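Local atomic coordinates of short chain alcohol dehydrogenase-related dehydrogenase (Sinorhizobium meliloti, PDB entry 3TPC), a protein that belongs to the short-chain dehydrogenase/reductase family and probably acts as an oxidoreductase, although its substrate is not established. Residues 81-85 and 127-131. Numbering follows the deposited sequence.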
loop_
_atom_site.group_PDB
_atom_site.type_symbol
_atom_site.label_atom_id
_atom_site.label_comp_id
_atom_site.label_asym_id
_atom_site.label_seq_id
_atom_site.Cartn_x
_atom_site.Cartn_y
_atom_site.Cartn_z
ATOM N N HIS D 81 12.914 -8.375 34.052
ATOM C CA HIS D 81 11.980 -8.518 32.943
ATOM C C HIS D 81 12.483 -7.685 31.786
ATOM O O HIS D 81 13.472 -6.988 31.906
ATOM C CB HIS D 81 10.592 -7.979 33.303
ATOM C CG HIS D 81 9.946 -8.668 34.457
ATOM N ND1 HIS D 81 9.648 -8.012 35.640
ATOM C CD2 HIS D 81 9.535 -9.952 34.617
ATOM C CE1 HIS D 81 9.075 -8.866 36.474
ATOM N NE2 HIS D 81 9.002 -10.051 35.883
ATOM N N VAL D 82 11.791 -7.790 30.663
ATOM C CA VAL D 82 11.910 -6.869 29.563
ATOM C C VAL D 82 10.481 -6.706 29.124
ATOM O O VAL D 82 9.787 -7.720 28.894
ATOM C CB VAL D 82 12.737 -7.483 28.413
ATOM C CG1 VAL D 82 12.643 -6.629 27.136
ATOM C CG2 VAL D 82 14.214 -7.682 28.850
ATOM N N HIS D 83 10.034 -5.464 29.002
ATOM C CA HIS D 83 8.659 -5.185 28.495
ATOM C C HIS D 83 8.586 -4.525 27.124
ATOM O O HIS D 83 7.490 -4.428 26.529
ATOM C CB HIS D 83 7.891 -4.324 29.487
ATOM C CG HIS D 83 7.761 -4.963 30.824
ATOM N ND1 HIS D 83 8.533 -4.588 31.906
ATOM C CD2 HIS D 83 6.987 -5.997 31.246
ATOM C CE1 HIS D 83 8.220 -5.354 32.942
ATOM N NE2 HIS D 83 7.297 -6.226 32.565
ATOM N N GLY D 84 9.735 -4.026 26.653
ATOM C CA GLY D 84 9.771 -3.066 25.569
ATOM C C GLY D 84 11.072 -3.143 24.803
ATOM O O GLY D 84 12.159 -3.154 25.408
ATOM N N LEU D 85 10.956 -3.235 23.470
ATOM C CA LEU D 85 12.077 -3.095 22.585
ATOM C C LEU D 85 11.700 -1.989 21.620
ATOM O O LEU D 85 10.603 -2.055 21.030
ATOM C CB LEU D 85 12.403 -4.402 21.865
ATOM C CG LEU D 85 13.527 -4.276 20.817
ATOM C CD1 LEU D 85 14.919 -3.974 21.424
ATOM C CD2 LEU D 85 13.621 -5.452 19.875
ATOM N N ALA D 127 14.776 -10.419 22.278
ATOM C CA ALA D 127 13.857 -9.754 23.199
ATOM C C ALA D 127 12.545 -10.497 23.347
ATOM O O ALA D 127 11.971 -10.570 24.422
ATOM C CB ALA D 127 13.586 -8.360 22.731
ATOM N N ALA D 128 12.023 -10.991 22.243
ATOM C CA ALA D 128 10.721 -11.522 22.278
ATOM C C ALA D 128 10.733 -12.784 23.123
ATOM O O ALA D 128 9.760 -13.034 23.850
ATOM C CB ALA D 128 10.247 -11.817 20.888
ATOM N N GLU D 129 11.803 -13.574 23.002
ATOM C CA GLU D 129 12.004 -14.759 23.822
ATOM C C GLU D 129 11.826 -14.417 25.316
ATOM O O GLU D 129 11.000 -15.019 25.979
ATOM C CB GLU D 129 13.389 -15.362 23.585
ATOM C CG GLU D 129 13.788 -16.403 24.660
ATOM C CD GLU D 129 14.926 -17.313 24.214
ATOM O OE1 GLU D 129 15.987 -16.790 23.800
ATOM O OE2 GLU D 129 14.749 -18.554 24.222
ATOM N N VAL D 130 12.582 -13.422 25.812
ATOM C CA VAL D 130 12.424 -12.924 27.166
ATOM C C VAL D 130 11.010 -12.402 27.493
ATOM O O VAL D 130 10.437 -12.794 28.532
ATOM C CB VAL D 130 13.433 -11.867 27.458
ATOM C CG1 VAL D 130 13.080 -11.151 28.732
ATOM C CG2 VAL D 130 14.787 -12.482 27.583
HETATM N N MSE D 131 10.434 -11.534 26.637
HETATM C CA MSE D 131 9.145 -10.927 26.937
HETATM C C MSE D 131 8.152 -12.035 27.190
HETATM O O MSE D 131 7.333 -11.946 28.094
HETATM C CB MSE D 131 8.665 -10.024 25.782
HETATM C CG MSE D 131 9.606 -8.820 25.487
HETATM SE SE MSE D 131 9.109 -8.058 23.788
HETATM C CE MSE D 131 9.702 -6.332 24.171
#
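Segments 81-85 and 127-131 run in roughly opposite, oblique senses, so that the CA of Val82, just ahead of strand 84-87, lies 5.6 Å from the CA of Met131 near the end of helix 106-132, whereas the CA atoms of Leu85 and Ala127 stand 6.9 Å apart. This is strand-to-helix packing within the Rossmann fold of a short-chain dehydrogenase: 84-87 is a central strand of the parallel sheet, its backbone at Gly84 and Leu85 hydrogen-bonded to strands 9-12 and 143-148, and the helix that follows it in sequence covers one face. The contact is apolar. Val82 and Leu85 both point toward the helix; CG2 of Val82 meets CG1 of Val130 at 3.7 Å, and CD2 of Leu85 reaches CB of Ala127 at 4.1 Å. Leu72 of helix 65-79 touches Ala127 and Val130, while Ala128 packs on Leu98 of a neighbouring subunit. The CA-to-CB bond of Met131, present as selenomethionine, points sideways, and with chi2 and chi3 both t the extended chain carries its end to the backbone of 83-85. Its CG lies 3.6 Å from O of Val82, and its CE settles against the two peptide units flanking Gly84, 3.4 Å from N of Gly84 and 3.4 Å from N of Leu85.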